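Local coordinates for protein GTPase subunit of restriction endonuclease (Thermococcus gammatolerans, PDB 6P0F) that probably recognises modified DNA through its N-terminal YTH-like domain, as part of a McrB-type, GTP-dependent restriction endonuclease, at residues Asn3-Ile8 against Met70-Val75. Numbering follows the deposited sequence.
Sequences NQLFII and MVLFYV
Leu5 to Ile8 pair with Met70 to Phe73 as parallel strands, with axes 4.7 Å apart at closest approach, and five backbone hydrogen bonds, from Gln4 O to Tyr74 N, join segments 3-8 and 70-75. The bonds run Met70 N to Gln4 O, Phe6 N to Met70 O, Leu72 N to Phe6 O, Ile8 N to Leu72 O and Tyr74 N to Ile8 O. The last is the most bent, with 143° at the hydrogen.

On one face, Leu5 CD1 lies 3.9 Å from Met70 CB and 4.0 Å from Leu72 CD1. Further along, Ile7 CG2 sits over the centre of the Tyr74 ring, 3.6 Å from the centroid, a CH-pi contact. Ile7 CD1 reaches the phenol end, 3.7 Å from Tyr74 OH. That hydroxyl hydrogen-bonds Asn142 of helix 138-145. An alanine at Tyr74 would probably open a gap beside Ile7 and leave Asn142 without this partner.

The pairing belongs to the mixed sheet of the YTH-like domain. Strand 5-11 has strand 155-158 as its other neighbour, and strand 70-76 has strand 91-102, both antiparallel.

The opposite face carries Phe6, Ile8, Val71 and Phe73. Ile8 and Phe73 run alongside each other in the same direction, with Ile8 CB 3.9 Å from Phe73 CD1. Ile8 CD1 meets Val71 CG1 at 3.9 Å. The same Val71 methyl lies over the centre of the Phe73 ring, 3.7 Å above its plane. Trp53 meets this ring edge-to-face, and Phe20 of helix 15-26 also packs against it.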
loop_
_atom_site.group_PDB
_atom_site.type_symbol
_atom_site.label_atom_id
_atom_site.label_comp_id
_atom_site.label_asym_id
_atom_site.label_seq_id
_atom_site.Cartn_x
_atom_site.Cartn_y
_atom_site.Cartn_z
ATOM N N ASN A 3 -16.418 -2.427 0.203
ATOM C CA ASN A 3 -15.090 -1.850 0.336
ATOM C C ASN A 3 -14.453 -1.754 -1.043
ATOM O O ASN A 3 -15.035 -2.146 -2.058
ATOM C CB ASN A 3 -14.227 -2.674 1.287
ATOM C CG ASN A 3 -14.461 -4.160 1.134
ATOM O OD1 ASN A 3 -14.331 -4.699 0.039
ATOM N ND2 ASN A 3 -14.831 -4.833 2.230
ATOM N N GLN A 4 -13.263 -1.175 -1.071
ATOM C CA GLN A 4 -12.573 -0.860 -2.302
ATOM C C GLN A 4 -11.249 -1.609 -2.364
ATOM O O GLN A 4 -10.678 -1.998 -1.351
ATOM C CB GLN A 4 -12.362 0.645 -2.418
ATOM C CG GLN A 4 -13.678 1.417 -2.413
ATOM C CD GLN A 4 -13.515 2.901 -2.299
ATOM O OE1 GLN A 4 -14.092 3.656 -3.085
ATOM N NE2 GLN A 4 -12.726 3.349 -1.322
ATOM N N LEU A 5 -10.781 -1.818 -3.590
ATOM C CA LEU A 5 -9.498 -2.447 -3.857
ATOM C C LEU A 5 -8.663 -1.472 -4.672
ATOM O O LEU A 5 -9.113 -0.977 -5.715
ATOM C CB LEU A 5 -9.659 -3.771 -4.600
ATOM C CG LEU A 5 -8.399 -4.463 -5.127
ATOM C CD1 LEU A 5 -7.489 -4.784 -3.911
ATOM C CD2 LEU A 5 -8.750 -5.710 -5.935
ATOM N N PHE A 6 -7.458 -1.168 -4.182
ATOM C CA PHE A 6 -6.524 -0.280 -4.849
ATOM C C PHE A 6 -5.250 -1.032 -5.201
ATOM O O PHE A 6 -4.903 -2.019 -4.547
ATOM C CB PHE A 6 -6.177 0.915 -3.964
ATOM C CG PHE A 6 -7.356 1.736 -3.596
ATOM C CD1 PHE A 6 -7.844 2.693 -4.468
ATOM C CD2 PHE A 6 -8.006 1.535 -2.390
ATOM C CE1 PHE A 6 -8.955 3.451 -4.144
ATOM C CE2 PHE A 6 -9.111 2.314 -2.055
ATOM C CZ PHE A 6 -9.598 3.258 -2.964
ATOM N N ILE A 7 -4.576 -0.569 -6.262
ATOM C CA ILE A 7 -3.249 -1.052 -6.644
ATOM C C ILE A 7 -2.266 0.098 -6.495
ATOM O O ILE A 7 -2.486 1.196 -7.026
ATOM C CB ILE A 7 -3.209 -1.586 -8.084
ATOM C CG1 ILE A 7 -4.078 -2.820 -8.221
ATOM C CG2 ILE A 7 -1.762 -1.883 -8.504
ATOM C CD1 ILE A 7 -4.420 -3.115 -9.675
ATOM N N ILE A 8 -1.181 -0.139 -5.765
ATOM C CA ILE A 8 -0.120 0.854 -5.628
ATOM C C ILE A 8 1.159 0.241 -6.152
ATOM O O ILE A 8 1.604 -0.809 -5.692
ATOM C CB ILE A 8 0.018 1.329 -4.184
ATOM C CG1 ILE A 8 -1.246 2.083 -3.783
ATOM C CG2 ILE A 8 1.258 2.228 -4.028
ATOM C CD1 ILE A 8 -1.264 2.440 -2.278
HETATM N N MSE A 70 -8.720 -2.663 0.678
HETATM C CA MSE A 70 -7.635 -3.592 0.414
HETATM C C MSE A 70 -6.673 -2.940 -0.577
HETATM O O MSE A 70 -7.085 -2.219 -1.487
HETATM C CB MSE A 70 -8.194 -4.895 -0.126
HETATM C CG MSE A 70 -8.841 -5.653 0.968
HETATM SE SE MSE A 70 -9.905 -7.047 0.201
HETATM C CE MSE A 70 -8.721 -7.643 -1.171
ATOM N N VAL A 71 -5.380 -3.229 -0.402
ATOM C CA VAL A 71 -4.330 -2.668 -1.252
ATOM C C VAL A 71 -3.472 -3.809 -1.783
ATOM O O VAL A 71 -2.942 -4.615 -1.006
ATOM C CB VAL A 71 -3.461 -1.654 -0.495
ATOM C CG1 VAL A 71 -2.341 -1.191 -1.425
ATOM C CG2 VAL A 71 -4.274 -0.463 0.004
ATOM N N LEU A 72 -3.331 -3.874 -3.107
ATOM C CA LEU A 72 -2.334 -4.717 -3.758
ATOM C C LEU A 72 -1.135 -3.820 -4.043
ATOM O O LEU A 72 -1.248 -2.866 -4.814
ATOM C CB LEU A 72 -2.855 -5.308 -5.065
ATOM C CG LEU A 72 -3.889 -6.421 -4.869
ATOM C CD1 LEU A 72 -4.663 -6.562 -6.176
ATOM C CD2 LEU A 72 -3.276 -7.728 -4.437
ATOM N N PHE A 73 -0.022 -4.072 -3.373
ATOM C CA PHE A 73 1.235 -3.399 -3.690
ATOM C C PHE A 73 1.917 -4.224 -4.772
ATOM O O PHE A 73 2.315 -5.371 -4.539
ATOM C CB PHE A 73 2.129 -3.291 -2.458
ATOM C CG PHE A 73 1.663 -2.326 -1.434
ATOM C CD1 PHE A 73 1.858 -0.968 -1.562
ATOM C CD2 PHE A 73 1.048 -2.804 -0.286
ATOM C CE1 PHE A 73 1.443 -0.097 -0.568
ATOM C CE2 PHE A 73 0.631 -1.925 0.720
ATOM C CZ PHE A 73 0.832 -0.587 0.577
ATOM N N TYR A 74 2.041 -3.657 -5.971
ATOM C CA TYR A 74 2.827 -4.244 -7.039
ATOM C C TYR A 74 4.261 -3.748 -6.897
ATOM O O TYR A 74 4.465 -2.554 -6.741
ATOM C CB TYR A 74 2.271 -3.790 -8.389
ATOM C CG TYR A 74 1.013 -4.436 -8.906
ATOM C CD1 TYR A 74 0.197 -5.214 -8.096
ATOM C CD2 TYR A 74 0.647 -4.257 -10.228
ATOM C CE1 TYR A 74 -0.956 -5.799 -8.598
ATOM C CE2 TYR A 74 -0.503 -4.844 -10.746
ATOM C CZ TYR A 74 -1.302 -5.594 -9.925
ATOM O OH TYR A 74 -2.439 -6.184 -10.442
ATOM N N VAL A 75 5.238 -4.651 -6.952
ATOM C CA VAL A 75 6.641 -4.283 -6.760
ATOM C C VAL A 75 7.431 -4.757 -7.974
ATOM O O VAL A 75 7.457 -5.955 -8.278
ATOM C CB VAL A 75 7.204 -4.883 -5.465
ATOM C CG1 VAL A 75 8.669 -4.464 -5.281
ATOM C CG2 VAL A 75 6.346 -4.467 -4.264
#